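Local coordinates for protein TRAP-type C4-dicarboxylate:H+ symport system substrate-binding component DctP (Shewanella oneidensis, PDB 4MX6) that probably captures C4-dicarboxylates such as succinate in the periplasm and delivers them to a TRAP-type proton-coupled transporter, at residues K51-M54 / A55-F58; I266-A269 / L270-S273. One frame throughout, in Å; residues are numbered along the deposited sequence.

In the fold
Coming from the N terminus, the chain first meets contact 1 near the start of helix 50-65, and contact 2 follows much later, in the first half of the long helix 260-295. Each is a single run of two helical turns, so neither closes a loop over other elements; they lie in series, neither nested nor crossed. What joins them is the packing of the two helices, which puts the centres of the two contacts about 11 Å apart: Met54 CE lies 3.6 Å from Leu270 CD1, and Lys57 and Phe58 meet Ser273. Contact 1 belongs to the beta-alpha-beta unit of strand 37-42, helix 50-65 and strand 70-75, and contact 2 is part of the long helix packed against it.

Contact 1: K51-M54 / A55-F58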
ATOM      1  N   LYS A  51      -4.732  -7.096  -4.098  1.00  4.95           N
ATOM      2  CA  LYS A  51      -4.724  -7.739  -2.786  1.00  5.37           C
ATOM      3  C   LYS A  51      -5.949  -8.627  -2.597  1.00  5.47           C
ATOM      4  O   LYS A  51      -5.841  -9.712  -2.017  1.00  5.70           O
ATOM      5  CB  LYS A  51      -4.617  -6.694  -1.673  1.00  5.49           C
ATOM      6  CG  LYS A  51      -4.704  -7.271  -0.274  1.00  6.07           C
ATOM      7  CD  LYS A  51      -4.108  -6.353   0.790  1.00  5.84           C
ATOM      8  CE  LYS A  51      -4.683  -4.950   0.729  1.00  5.90           C
ATOM      9  NZ  LYS A  51      -4.098  -4.086   1.788  1.00  6.10           N
ATOM     10  N   GLY A  52      -7.112  -8.185  -3.075  1.00  5.45           N
ATOM     11  CA  GLY A  52      -8.302  -9.014  -2.976  1.00  5.76           C
ATOM     12  C   GLY A  52      -8.123 -10.360  -3.665  1.00  6.08           C
ATOM     13  O   GLY A  52      -8.556 -11.417  -3.163  1.00  6.82           O
ATOM     14  N   GLN A  53      -7.520 -10.327  -4.842  1.00  5.89           N
ATOM     15  CA  GLN A  53      -7.284 -11.533  -5.621  1.00  6.55           C
ATOM     16  C   GLN A  53      -6.162 -12.384  -5.033  1.00  6.23           C
ATOM     17  O   GLN A  53      -6.248 -13.615  -5.056  1.00  7.22           O
ATOM     18  CB  GLN A  53      -6.995 -11.181  -7.078  1.00  6.73           C
ATOM     19  CG  GLN A  53      -8.191 -10.568  -7.803  1.00  7.08           C
ATOM     20  CD  GLN A  53      -9.375 -11.495  -7.827  1.00  7.95           C
ATOM     21  OE1 GLN A  53      -9.362 -12.504  -8.529  1.00  9.12           O
ATOM     22  NE2 GLN A  53     -10.406 -11.153  -7.067  1.00  7.68           N
ATOM     23  N   MET A  54      -5.103 -11.757  -4.516  1.00  6.29           N
ATOM     24  CA  MET A  54      -4.047 -12.500  -3.822  1.00  5.94           C
ATOM     25  C   MET A  54      -4.646 -13.302  -2.668  1.00  6.05           C
ATOM     26  O   MET A  54      -4.336 -14.482  -2.491  1.00  6.41           O
ATOM     27  CB  MET A  54      -2.956 -11.547  -3.331  1.00  6.03           C
ATOM     28  CG  MET A  54      -1.900 -12.198  -2.457  1.00  6.22           C
ATOM     29  SD  MET A  54      -2.326 -12.099  -0.717  1.00  8.09           S
ATOM     30  CE  MET A  54      -1.090 -13.182  -0.016  1.00 10.07           C
ATOM     31  N   ALA A  55      -5.512 -12.675  -1.873  1.00  6.11           N
ATOM     32  CA  ALA A  55      -6.066 -13.353  -0.705  1.00  6.59           C
ATOM     33  C   ALA A  55      -6.933 -14.543  -1.134  1.00  6.61           C
ATOM     34  O   ALA A  55      -6.873 -15.615  -0.521  1.00  7.09           O
ATOM     35  CB  ALA A  55      -6.859 -12.370   0.145  1.00  7.14           C
ATOM     36  N   LEU A  56      -7.759 -14.355  -2.168  1.00  6.85           N
ATOM     37  CA  LEU A  56      -8.602 -15.456  -2.655  1.00  6.93           C
ATOM     38  C   LEU A  56      -7.774 -16.563  -3.299  1.00  7.59           C
ATOM     39  O   LEU A  56      -8.099 -17.736  -3.151  1.00  8.15           O
ATOM     40  CB  LEU A  56      -9.645 -14.928  -3.636  1.00  8.57           C
ATOM     41  CG  LEU A  56     -10.799 -14.142  -3.003  1.00 10.69           C
ATOM     42  CD1 LEU A  56     -11.723 -13.623  -4.088  1.00 12.54           C
ATOM     43  CD2 LEU A  56     -11.575 -14.966  -1.986  1.00 11.36           C
ATOM     44  N   LYS A  57      -6.699 -16.218  -3.998  1.00  7.28           N
ATOM     45  CA  LYS A  57      -5.837 -17.251  -4.564  1.00  8.01           C
ATOM     46  C   LYS A  57      -5.199 -18.081  -3.452  1.00  7.51           C
ATOM     47  O   LYS A  57      -5.105 -19.309  -3.549  1.00  8.23           O
ATOM     48  CB  LYS A  57      -4.766 -16.620  -5.460  1.00  8.10           C
ATOM     49  CG  LYS A  57      -3.836 -17.620  -6.138  1.00  8.77           C
ATOM     50  CD  LYS A  57      -4.579 -18.556  -7.088  1.00 10.20           C
ATOM     51  CE  LYS A  57      -3.626 -19.389  -7.921  1.00 12.01           C
ATOM     52  NZ  LYS A  57      -4.343 -20.237  -8.895  1.00 14.06           N
ATOM     53  N   PHE A  58      -4.775 -17.418  -2.382  1.00  6.79           N
ATOM     54  CA  PHE A  58      -4.199 -18.110  -1.229  1.00  7.48           C
ATOM     55  C   PHE A  58      -5.219 -19.091  -0.644  1.00  7.63           C
ATOM     56  O   PHE A  58      -4.896 -20.258  -0.382  1.00  8.05           O
ATOM     57  CB  PHE A  58      -3.718 -17.075  -0.214  1.00  7.29           C
ATOM     58  CG  PHE A  58      -3.191 -17.653   1.078  1.00  7.34           C
ATOM     59  CD1 PHE A  58      -2.107 -18.516   1.104  1.00  8.01           C
ATOM     60  CD2 PHE A  58      -3.752 -17.266   2.275  1.00  8.58           C
ATOM     61  CE1 PHE A  58      -1.635 -19.004   2.294  1.00  9.21           C
ATOM     62  CE2 PHE A  58      -3.265 -17.751   3.469  1.00  9.73           C
ATOM     63  CZ  PHE A  58      -2.209 -18.618   3.474  1.00 10.07           C
TER
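Four main-chain hydrogen bonds carry the chain from residues 51-54 into 55-58, each running from an amide back to the carbonyl four residues earlier. Ala55 N bonds to Lys51 O at 3.0 Å, Leu56 N to Gly52 O at 3.2 Å, Lys57 N to Gln53 O at 2.8 Å and Phe58 N to Met54 O at 3.0 Å. All four are fairly straight, as expected for a regular alpha-helix.

The van der Waals contacts are gathered round this backbone. Leu56 leans back along the helix, its CG 3.5 Å from Gly52 O, and its CD1 branch crosses the amide end of Gln53 at a slant, with 4.1 Å between Leu56 CD1 and Gln53 NE2. The Gln53 chain is folded at its second torsion, and the amide nitrogen that meets the leucine methyl also donates a hydrogen bond to Glu47 O. Met54 takes another route. With CG anti to its backbone N (chi1 173°) and the chain bent at chi2, its sulfur passes close to the main chain of the next residue, SD lying 3.4 Å from Ala55 N, while its end reaches helix 260-295 at Leu270.

Phe58 adds little with its ring to this local contact: CB sits 3.5 Å from Met54 O, and the ring goes on to pack edge-to-face with Phe97. Met54, Ala55 and Phe58 all touch Phe41. Lys51 projects to the ligand site, where NZ bonds to Ala99 O and to the bound succinate and the charged end of Lys51 makes a cation-pi contact with Tyr246, another succinate-binding residue. The arrangement is that of the helix in a beta-alpha-beta unit, strand 37-42, helix 50-65, strand 70-75, whose first turn supplies a binding-site lysine.

Contact 2: I266-A269 / L270-S273; sequences IKEA and LDES
Asp271 OD2 is approached by Lys267 NZ and by three waters. The lysine's bond to this oxygen is weak; its main hold is on Asp271 OD1, a salt bridge of 2.9 Å that uses the syn lone pair of that oxygen. Lys267 can reach a residue one helical turn further on because its chain bends twice, at chi2 (54°) and chi4 (59°), which brings the ammonium group to the oxygen edge of the carboxylate, nearly in its plane. Water 1 bridges the same pair, accepting from Lys267 NZ at 2.9 Å and donating to Asp271 OD2 at 2.8 Å.

The other two waters lie between Asp271 OD2 and Glu268 OE1, and the two carboxylates are turned nearly perpendicular (84°); how these waters place their protons is uncertain. Glu268 also meets Glu272, with OE2 of one 2.5 Å from OE2 of the other. Oxygens so close suggest that one of the two acids holds a proton, which would relieve their repulsion. The other oxygen of Glu272, OE1, forms a salt bridge with Arg65.

Beneath these charges the backbone keeps its regular helical bonds, such as Leu270 N to Ile266 O at 2.9 Å. Ala269 O takes the amide of Ser273 and, in one of that residue's two conformers, also its hydroxyl, 2.8 Å from OG, the two donors coming from opposite faces of the carbonyl.

The charged side is partly open to solvent, while the other is buried: Leu270 packs on Phe58 of helix 50-65 and on Leu151 of strand 148-158, and Ile266 on Trp255 of helix 252-257.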
ATOM      1  N   ILE A 266       1.851 -24.043   3.270  1.00  8.81           N
ATOM      2  CA  ILE A 266       1.172 -22.756   3.374  1.00  8.76           C
ATOM      3  C   ILE A 266       2.046 -21.621   2.824  1.00  8.67           C
ATOM      4  O   ILE A 266       1.563 -20.753   2.097  1.00  8.82           O
ATOM      5  CB  ILE A 266       0.735 -22.509   4.832  1.00  9.43           C
ATOM      6  CG1 ILE A 266      -0.352 -23.518   5.214  1.00 10.08           C
ATOM      7  CG2 ILE A 266       0.264 -21.074   5.014  1.00  9.70           C
ATOM      8  CD1 ILE A 266      -0.636 -23.594   6.680  1.00 11.27           C
ATOM      9  N   LYS A 267       3.336 -21.647   3.146  1.00  8.42           N
ATOM     10  CA  LYS A 267       4.258 -20.620   2.664  1.00  8.85           C
ATOM     11  C   LYS A 267       4.372 -20.651   1.147  1.00  8.64           C
ATOM     12  O   LYS A 267       4.361 -19.604   0.500  1.00  8.53           O
ATOM     13  CB  LYS A 267       5.634 -20.798   3.310  1.00 10.00           C
ATOM     14  CG  LYS A 267       6.685 -19.782   2.842  1.00 11.54           C
ATOM     15  CD  LYS A 267       6.257 -18.319   2.994  1.00 13.22           C
ATOM     16  CE  LYS A 267       7.455 -17.373   2.961  1.00 14.77           C
ATOM     17  NZ  LYS A 267       8.230 -17.475   1.700  1.00 16.23           N
ATOM     18  N   GLU A 268       4.455 -21.843   0.565  1.00  8.69           N
ATOM     19  CA  GLU A 268       4.557 -21.948  -0.884  1.00  9.39           C
ATOM     20  C   GLU A 268       3.277 -21.439  -1.552  1.00  8.48           C
ATOM     21  O   GLU A 268       3.336 -20.772  -2.588  1.00  9.06           O
ATOM     22  CB  GLU A 268       4.854 -23.386  -1.309  1.00 11.03           C
ATOM     23  CG  GLU A 268       4.778 -23.628  -2.809  1.00 15.34           C
ATOM     24  CD  GLU A 268       5.784 -22.820  -3.611  1.00 18.52           C
ATOM     25  OE1 GLU A 268       6.844 -22.453  -3.058  1.00 20.46           O
ATOM     26  OE2 GLU A 268       5.517 -22.564  -4.810  1.00 18.70           O
ATOM     27  N   ALA A 269       2.126 -21.723  -0.947  1.00  8.67           N
ATOM     28  CA  ALA A 269       0.853 -21.233  -1.466  1.00  8.99           C
ATOM     29  C   ALA A 269       0.827 -19.707  -1.396  1.00  8.28           C
ATOM     30  O   ALA A 269       0.361 -19.035  -2.324  1.00  8.22           O
ATOM     31  CB  ALA A 269      -0.316 -21.828  -0.680  1.00  9.36           C
ATOM     32  N   LEU A 270       1.324 -19.156  -0.293  1.00  8.02           N
ATOM     33  CA  LEU A 270       1.398 -17.712  -0.155  1.00  8.09           C
ATOM     34  C   LEU A 270       2.289 -17.093  -1.234  1.00  7.75           C
ATOM     35  O   LEU A 270       1.929 -16.108  -1.856  1.00  8.18           O
ATOM     36  CB  LEU A 270       1.909 -17.357   1.234  1.00 10.12           C
ATOM     37  CG  LEU A 270       1.646 -15.926   1.646  1.00 12.58           C
ATOM     38  CD1 LEU A 270       0.199 -15.790   2.097  1.00 13.07           C
ATOM     39  CD2 LEU A 270       2.568 -15.578   2.757  1.00 14.51           C
ATOM     40  N   ASP A 271       3.469 -17.672  -1.443  1.00  7.65           N
ATOM     41  CA  ASP A 271       4.386 -17.162  -2.453  1.00  7.94           C
ATOM     42  C   ASP A 271       3.714 -17.128  -3.827  1.00  7.69           C
ATOM     43  O   ASP A 271       3.835 -16.158  -4.573  1.00  8.17           O
ATOM     44  CB  ASP A 271       5.630 -18.046  -2.553  1.00 10.16           C
ATOM     45  CG  ASP A 271       6.524 -17.984  -1.334  1.00 12.64           C
ATOM     46  OD1 ASP A 271       6.332 -17.103  -0.470  1.00 12.85           O
ATOM     47  OD2 ASP A 271       7.436 -18.839  -1.250  1.00 15.03           O
ATOM     48  N   GLU A 272       3.019 -18.205  -4.180  1.00  7.85           N
ATOM     49  CA  GLU A 272       2.366 -18.275  -5.481  1.00  8.59           C
ATOM     50  C   GLU A 272       1.225 -17.256  -5.594  1.00  7.36           C
ATOM     51  O   GLU A 272       1.005 -16.659  -6.647  1.00  7.79           O
ATOM     52  CB  GLU A 272       1.864 -19.694  -5.734  1.00  9.86           C
ATOM     53  CG  GLU A 272       2.977 -20.665  -5.973  1.00 13.43           C
ATOM     54  CD  GLU A 272       2.472 -22.083  -6.112  1.00 15.46           C
ATOM     55  OE1 GLU A 272       1.418 -22.276  -6.772  1.00 15.07           O
ATOM     56  OE2 GLU A 272       3.122 -23.013  -5.561  1.00 16.62           O
ATOM     57  N   SER A 273       0.515 -17.054  -4.498  0.51  6.77           N
ATOM     58  CA  SER A 273      -0.575 -16.088  -4.473  0.51  6.40           C
ATOM     59  C   SER A 273      -0.047 -14.658  -4.659  0.51  6.48           C
ATOM     60  O   SER A 273      -0.671 -13.844  -5.334  0.51  6.69           O
ATOM     61  CB  SER A 273      -1.331 -16.228  -3.155  0.51  6.76           C
ATOM     62  OG  SER A 273      -1.885 -17.534  -3.026  0.51  7.79           O
TER
HETATM   63  O   HOH W   1       9.468 -19.808   0.441  1.00 35.31           O
HETATM   64  O   HOH W   2       7.802 -21.355  -0.582  1.00 26.44           O
HETATM   65  O   HOH W   3       8.062 -20.382  -3.470  1.00 36.21           O